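Local coordinates for ABC transporter, substrate binding protein (Agrobacterium tumefaciens, PDB 3C9H) that binds a magnesium ion and probably serves in the periplasm as the solute-capturing component of an ABC transporter, at residues T133-A137 against A312-Q316; F187-D191 against Y232-G236; P254-V260 against Q322-V326. All coordinates share one frame; numbering follows the deposited sequence.

In the fold
The three contacts show how one lobe of a periplasmic solute-binding protein is knitted together from pieces distant in sequence. Strand 135-142 is the common thread: it pairs antiparallel with strand 230-235 of contact 2 and with strand 258-268 of contact 3. Contact 2 is nested along the chain inside the loop closed by contact 1, whereas contacts 1 and 3 interleave, 254-260 falling between the two segments of contact 1; helix 312-319 is followed by strand 323-325. The centres of contact 1 and contact 2 lie about 14 Å apart. Contact 3 is closer to both, its centre about 10 Å from that of contact 1 and about 9 Å from that of contact 2. Contact 2 comes nearest the magnesium site; the other two are away from it.

Contact 1. Residues T133-A137 against A312-Q316; sequences TFEPA and ANTMQ
F134 and A312 meet face-on, the methyl group of the alanine resting against the phenyl ring where the chain enters strand 135-142. The contact is a CH-pi interaction: A312 CB lies 3.7 Å from the centroid of the F134 ring and 20° off its normal, displaced toward the rim, so that F134 CG is its nearest ring atom at 3.5 Å. F134 can present this face to helix 312-319 because its CG stands anti to the backbone N (chi1 -164°).

A Met-aromatic contact occupies the edge of the same ring. M315 SD lies in the ring plane, 5.2 Å from the centroid of F134, and the methionine side chain bends at chi3 (63°) to bring M315 CE to 3.7 Å from F134 CD2. M315 CE also reaches P136 CD at 4.3 Å, so that one methyl touches both F134, just before the strand, and P136 within it.

A looser van der Waals touch comes from Q316, which crosses the phenylalanine at about a right angle; Q316 CG is 3.8 Å from F134 CZ and its amide nitrogen lies close by.

The first turn of helix 312-319 thus packs against the start of strand 135-142. The F134 ring also touches V260 of strand 258-268 and L323 and P325 of strand 323-325, and W122 from a loop adds to this buried cluster.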
# COMPACT_ATOMS: atom_id res chain seq x y z
N THR A 133 3.18 -0.84 -8.72
CA THR A 133 3.17 -2.15 -8.10
C THR A 133 1.76 -2.72 -8.22
O THR A 133 0.82 -2.02 -8.60
CB THR A 133 3.50 -2.06 -6.59
OG1 THR A 133 2.42 -1.41 -5.89
CG2 THR A 133 4.83 -1.30 -6.35
N PHE A 134 1.60 -3.98 -7.83
CA PHE A 134 0.30 -4.67 -7.88
C PHE A 134 0.25 -5.57 -6.62
O PHE A 134 0.79 -6.67 -6.61
CB PHE A 134 0.26 -5.47 -9.20
CG PHE A 134 -1.10 -5.94 -9.63
CD1 PHE A 134 -2.00 -5.06 -10.23
CD2 PHE A 134 -1.46 -7.28 -9.49
CE1 PHE A 134 -3.27 -5.51 -10.65
CE2 PHE A 134 -2.71 -7.73 -9.90
CZ PHE A 134 -3.62 -6.85 -10.49
N GLU A 135 -0.34 -5.05 -5.53
CA GLU A 135 -0.25 -5.67 -4.17
C GLU A 135 -1.61 -5.96 -3.54
O GLU A 135 -2.43 -5.07 -3.42
CB GLU A 135 0.55 -4.73 -3.24
CG GLU A 135 2.04 -4.64 -3.61
CD GLU A 135 2.74 -3.53 -2.85
OE1 GLU A 135 2.97 -3.72 -1.63
OE2 GLU A 135 3.00 -2.47 -3.45
N PRO A 136 -1.88 -7.23 -3.15
CA PRO A 136 -3.18 -7.59 -2.61
C PRO A 136 -3.33 -7.36 -1.10
O PRO A 136 -2.33 -7.35 -0.38
CB PRO A 136 -3.27 -9.08 -2.91
CG PRO A 136 -1.85 -9.57 -2.74
CD PRO A 136 -1.00 -8.40 -3.31
N ALA A 137 -4.57 -7.13 -0.68
CA ALA A 137 -4.97 -7.09 0.73
C ALA A 137 -5.42 -8.48 1.13
O ALA A 137 -6.43 -9.01 0.59
CB ALA A 137 -6.10 -6.14 0.92
N ALA A 312 1.82 -8.29 -12.36
CA ALA A 312 0.39 -8.07 -12.53
C ALA A 312 -0.20 -8.98 -13.63
O ALA A 312 -1.27 -9.57 -13.43
CB ALA A 312 0.07 -6.61 -12.82
N ASN A 313 0.49 -9.11 -14.76
CA ASN A 313 0.03 -9.99 -15.85
C ASN A 313 -0.23 -11.43 -15.39
O ASN A 313 -1.32 -11.98 -15.59
CB ASN A 313 1.04 -9.99 -17.03
CG ASN A 313 0.51 -10.72 -18.26
OD1 ASN A 313 -0.62 -10.45 -18.72
ND2 ASN A 313 1.34 -11.62 -18.83
N THR A 314 0.77 -12.04 -14.74
CA THR A 314 0.66 -13.42 -14.31
C THR A 314 -0.38 -13.60 -13.20
O THR A 314 -1.15 -14.57 -13.22
CB THR A 314 2.01 -13.97 -13.85
OG1 THR A 314 2.94 -13.85 -14.93
CG2 THR A 314 1.90 -15.45 -13.39
N MET A 315 -0.41 -12.66 -12.24
CA MET A 315 -1.40 -12.68 -11.17
C MET A 315 -2.83 -12.63 -11.71
O MET A 315 -3.70 -13.40 -11.28
CB MET A 315 -1.17 -11.52 -10.21
CG MET A 315 -0.04 -11.78 -9.26
SD MET A 315 0.35 -10.38 -8.18
CE MET A 315 -1.20 -10.21 -7.22
N GLN A 316 -3.05 -11.75 -12.69
CA GLN A 316 -4.36 -11.68 -13.32
C GLN A 316 -4.65 -12.97 -14.10
O GLN A 316 -5.78 -13.46 -14.09
CB GLN A 316 -4.45 -10.44 -14.21
CG GLN A 316 -4.38 -9.17 -13.38
CD GLN A 316 -4.82 -7.93 -14.13
OE1 GLN A 316 -4.23 -7.56 -15.16
NE2 GLN A 316 -5.86 -7.26 -13.62

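Contact 2. Residues F187-D191 against Y232-G236; sequences FMSRD and YNILG
F187 of helix 183-194 packs against N233, in the bulge of strand 230-235, and L235, two residues farther on. N233 and I234 both face V138 of the adjoining strand, a G1 beta bulge. The chain turns a corner at Y232 and N233, where the bulge lies, and the side chains of N233 and L235 come against the helix.

The phenylalanine side chain can be followed outward from the helix. Its CB lies against the amide end of N233, with F187 CB 4.0 Å from N233 CG. The next atom, CG, stands anti to the carbonyl carbon (chi1 -69°), which sends the ring along the strand toward L235. On one side of the ring F187 CD2 passes 3.6 Å from the backbone oxygen N233 O, a buried acceptor for which the model offers no partner. On the other, CD1 packs on V259 CG1 of strand 258-268. Farther out, CE2 approaches both A137 CB and L235 CD2. At the tip, F187 CZ meets L235 CD2 at 3.4 Å, the methyl lying in the ring plane and therefore at its edge.

L235 is the N-cap residue of helix 236-245, and its side chain reaches to about 4 Å from a bound citrate and about 6 Å from the magnesium ion. The F187 ring thus packs on a residue close to the magnesium site, and the citrate, probably from the crystallisation liquor, may mark a pocket there.

One turn along the helix from F187, the contact becomes polar. The Y232 hydroxyl, which is also hydrogen-bonded to R155 NE, donates to the carboxylate of D191: Y232 OH stands 2.9 Å from D191 OD2, meeting it from 56° above the carboxylate plane.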
# COMPACT_ATOMS: atom_id res chain seq x y z
N PHE A 187 -8.73 0.31 1.11
CA PHE A 187 -9.19 -1.06 1.08
C PHE A 187 -10.65 -1.12 1.55
O PHE A 187 -11.45 -1.83 0.94
CB PHE A 187 -8.32 -2.00 1.93
CG PHE A 187 -6.90 -2.25 1.40
CD1 PHE A 187 -6.61 -2.26 0.02
CD2 PHE A 187 -5.89 -2.59 2.29
CE1 PHE A 187 -5.31 -2.53 -0.43
CE2 PHE A 187 -4.60 -2.88 1.86
CZ PHE A 187 -4.30 -2.84 0.49
N MET A 188 -11.00 -0.43 2.63
CA MET A 188 -12.40 -0.41 3.10
C MET A 188 -13.33 0.16 2.03
O MET A 188 -14.41 -0.37 1.78
CB MET A 188 -12.54 0.39 4.40
CG MET A 188 -14.00 0.57 4.92
SD MET A 188 -14.73 -0.99 5.43
CE MET A 188 -13.32 -2.09 5.72
N SER A 189 -12.91 1.22 1.36
CA SER A 189 -13.78 1.84 0.36
C SER A 189 -14.01 0.88 -0.83
O SER A 189 -15.12 0.81 -1.40
CB SER A 189 -13.25 3.22 -0.06
OG SER A 189 -12.17 3.12 -0.98
N ARG A 190 -12.98 0.08 -1.16
CA ARG A 190 -13.11 -0.94 -2.19
C ARG A 190 -13.95 -2.14 -1.74
O ARG A 190 -14.73 -2.67 -2.52
CB ARG A 190 -11.73 -1.40 -2.68
CG ARG A 190 -10.81 -0.30 -3.17
CD ARG A 190 -11.45 0.59 -4.22
NE ARG A 190 -11.53 -0.06 -5.52
CZ ARG A 190 -12.12 0.48 -6.59
NH1 ARG A 190 -12.71 1.68 -6.50
NH2 ARG A 190 -12.12 -0.17 -7.76
N ASP A 191 -13.76 -2.59 -0.50
CA ASP A 191 -14.61 -3.64 0.09
C ASP A 191 -16.10 -3.26 -0.03
O ASP A 191 -16.92 -4.07 -0.44
CB ASP A 191 -14.27 -3.83 1.57
CG ASP A 191 -13.04 -4.66 1.81
OD1 ASP A 191 -12.59 -5.40 0.91
OD2 ASP A 191 -12.51 -4.59 2.95
N TYR A 232 -6.77 -8.81 9.12
CA TYR A 232 -7.65 -8.60 7.99
C TYR A 232 -7.18 -7.38 7.16
O TYR A 232 -6.88 -6.34 7.73
CB TYR A 232 -9.10 -8.39 8.47
CG TYR A 232 -10.05 -8.05 7.36
CD1 TYR A 232 -10.53 -9.04 6.52
CD2 TYR A 232 -10.46 -6.74 7.13
CE1 TYR A 232 -11.38 -8.74 5.47
CE2 TYR A 232 -11.32 -6.42 6.07
CZ TYR A 232 -11.77 -7.42 5.25
OH TYR A 232 -12.63 -7.15 4.21
N ASN A 233 -7.16 -7.53 5.84
CA ASN A 233 -6.74 -6.46 4.91
C ASN A 233 -5.30 -6.01 5.07
O ASN A 233 -4.98 -4.82 4.97
CB ASN A 233 -7.66 -5.24 5.01
CG ASN A 233 -8.86 -5.32 4.08
OD1 ASN A 233 -9.64 -4.35 3.96
ND2 ASN A 233 -9.01 -6.44 3.41
N ILE A 234 -4.41 -6.98 5.26
CA ILE A 234 -3.01 -6.72 5.47
C ILE A 234 -2.33 -6.73 4.11
O ILE A 234 -2.75 -7.45 3.22
CB ILE A 234 -2.39 -7.80 6.43
CG1 ILE A 234 -3.22 -7.84 7.73
CG2 ILE A 234 -0.90 -7.50 6.73
CD1 ILE A 234 -3.40 -6.48 8.41
N LEU A 235 -1.27 -5.92 3.95
CA LEU A 235 -0.50 -5.91 2.73
C LEU A 235 0.19 -7.26 2.50
O LEU A 235 1.01 -7.70 3.29
CB LEU A 235 0.49 -4.74 2.71
CG LEU A 235 -0.09 -3.31 2.61
CD1 LEU A 235 1.04 -2.28 2.62
CD2 LEU A 235 -1.00 -3.13 1.36
N GLY A 236 -0.14 -7.90 1.38
CA GLY A 236 0.37 -9.24 1.08
C GLY A 236 1.87 -9.26 0.87
O GLY A 236 2.53 -10.22 1.20

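Contact 3. Residues P254-V260 against Q322-V326; sequences PKDYTVV and QLRPV
Two parallel strands, 258-268 and 323-325, pair here in the lobe's beta structure, with T258 opposite L323 and V259 opposite R324. Three backbone hydrogen bonds join them. T258 N donates to Q322 O at 2.7 Å, R324 N to T258 O at 2.7 Å, and V260 N to R324 O at 3.1 Å. T258 bonds to Q322 and R324, either side of its partner L323, as is characteristic of parallel strands. The last bond is straight at the hydrogen (167°) but arrives well above the carbonyl plane of R324.

Side chains divide between the two faces. On the one carrying T258, V260 and L323, T258 CB lies 4.1 Å from L323 CD2, and V260 CG2 packs on L323 CB. On the face of V259 and R324, the arginine chain folds back at chi2 (-57°) so that Y257 CB sits over one face of the R324 guanidinium, with R324 CZ 3.6 Å from Y257 CB. The Y257 hydroxyl bonds to D191 OD1 on helix 183-194, and R155 makes a cation-pi contact with the ring. R155 also forms a salt bridge with D256, in the turn before the strand.

At the C-terminal end a water joins the strands, accepting a hydrogen bond from V326 N and giving a weak one to V260 O. At the near end the turn closes on itself, T258 OG1 donating to P254 O at 2.8 Å, in the carbonyl plane and on a lone pair.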
# COMPACT_ATOMS: atom_id res chain seq x y z
N PRO A 254 -7.90 -13.94 0.04
CA PRO A 254 -9.32 -14.29 0.12
C PRO A 254 -9.91 -14.80 -1.20
O PRO A 254 -9.71 -14.19 -2.27
CB PRO A 254 -9.97 -12.97 0.54
CG PRO A 254 -8.90 -12.27 1.27
CD PRO A 254 -7.66 -12.57 0.53
N LYS A 255 -10.66 -15.89 -1.11
CA LYS A 255 -11.17 -16.58 -2.29
C LYS A 255 -12.46 -16.00 -2.83
O LYS A 255 -12.74 -16.18 -4.01
CB LYS A 255 -11.36 -18.07 -1.98
CG LYS A 255 -10.06 -18.81 -1.73
CD LYS A 255 -10.39 -20.20 -1.25
CE LYS A 255 -9.16 -21.04 -0.96
NZ LYS A 255 -9.62 -22.36 -0.38
N ASP A 256 -13.25 -15.35 -1.97
CA ASP A 256 -14.44 -14.59 -2.42
C ASP A 256 -14.04 -13.38 -3.31
O ASP A 256 -14.54 -13.23 -4.42
CB ASP A 256 -15.35 -14.19 -1.25
CG ASP A 256 -14.60 -13.53 -0.07
OD1 ASP A 256 -13.35 -13.53 -0.03
OD2 ASP A 256 -15.28 -13.04 0.85
N TYR A 257 -13.13 -12.54 -2.84
CA TYR A 257 -12.51 -11.56 -3.72
C TYR A 257 -11.26 -11.02 -3.03
O TYR A 257 -11.15 -11.07 -1.80
CB TYR A 257 -13.46 -10.40 -4.06
CG TYR A 257 -13.83 -9.55 -2.87
CD1 TYR A 257 -13.05 -8.48 -2.47
CD2 TYR A 257 -14.98 -9.84 -2.13
CE1 TYR A 257 -13.40 -7.71 -1.35
CE2 TYR A 257 -15.33 -9.08 -1.05
CZ TYR A 257 -14.56 -8.02 -0.66
OH TYR A 257 -14.96 -7.29 0.45
N THR A 258 -10.33 -10.51 -3.83
CA THR A 258 -9.10 -9.96 -3.27
C THR A 258 -8.91 -8.56 -3.86
O THR A 258 -8.73 -8.40 -5.06
CB THR A 258 -7.82 -10.83 -3.55
OG1 THR A 258 -7.92 -12.11 -2.89
CG2 THR A 258 -6.56 -10.15 -3.02
N VAL A 259 -8.98 -7.54 -3.00
CA VAL A 259 -8.69 -6.19 -3.42
C VAL A 259 -7.19 -6.03 -3.69
O VAL A 259 -6.36 -6.57 -2.95
CB VAL A 259 -9.17 -5.16 -2.39
CG1 VAL A 259 -8.68 -3.75 -2.81
CG2 VAL A 259 -10.72 -5.21 -2.26
N VAL A 260 -6.86 -5.31 -4.77
CA VAL A 260 -5.47 -5.08 -5.15
C VAL A 260 -5.21 -3.58 -5.28
O VAL A 260 -5.98 -2.82 -5.94
CB VAL A 260 -5.09 -5.79 -6.46
CG1 VAL A 260 -3.62 -5.52 -6.85
CG2 VAL A 260 -5.33 -7.27 -6.31
N GLN A 322 -11.19 -13.10 -9.23
CA GLN A 322 -10.98 -13.01 -7.78
C GLN A 322 -10.38 -11.64 -7.43
O GLN A 322 -10.75 -11.03 -6.42
CB GLN A 322 -10.05 -14.13 -7.31
CG GLN A 322 -9.71 -14.18 -5.80
CD GLN A 322 -8.54 -15.14 -5.50
OE1 GLN A 322 -8.03 -15.21 -4.37
NE2 GLN A 322 -8.11 -15.89 -6.52
N LEU A 323 -9.46 -11.16 -8.28
CA LEU A 323 -8.74 -9.90 -8.05
C LEU A 323 -9.59 -8.68 -8.38
O LEU A 323 -10.26 -8.65 -9.42
CB LEU A 323 -7.46 -9.83 -8.88
CG LEU A 323 -6.46 -10.97 -8.72
CD1 LEU A 323 -5.15 -10.64 -9.41
CD2 LEU A 323 -6.22 -11.32 -7.26
N ARG A 324 -9.53 -7.68 -7.51
CA ARG A 324 -10.27 -6.44 -7.68
C ARG A 324 -9.30 -5.25 -7.61
O ARG A 324 -9.23 -4.57 -6.58
CB ARG A 324 -11.38 -6.32 -6.62
CG ARG A 324 -12.34 -7.51 -6.55
CD ARG A 324 -13.01 -7.77 -7.91
NE ARG A 324 -14.32 -8.41 -7.78
CZ ARG A 324 -14.52 -9.69 -7.47
NH1 ARG A 324 -13.50 -10.49 -7.27
NH2 ARG A 324 -15.75 -10.17 -7.36
N PRO A 325 -8.54 -5.00 -8.70
CA PRO A 325 -7.61 -3.86 -8.73
C PRO A 325 -8.31 -2.54 -8.93
O PRO A 325 -9.49 -2.52 -9.30
CB PRO A 325 -6.69 -4.15 -9.91
CG PRO A 325 -7.46 -5.11 -10.79
CD PRO A 325 -8.51 -5.78 -9.96
N VAL A 326 -7.57 -1.45 -8.71
CA VAL A 326 -8.08 -0.09 -8.79
C VAL A 326 -7.35 0.64 -9.96
O VAL A 326 -6.12 0.72 -9.98
CB VAL A 326 -7.83 0.67 -7.45
CG1 VAL A 326 -8.60 1.97 -7.42
CG2 VAL A 326 -8.19 -0.22 -6.23
O HOH W 1 -4.64 -1.40 -8.69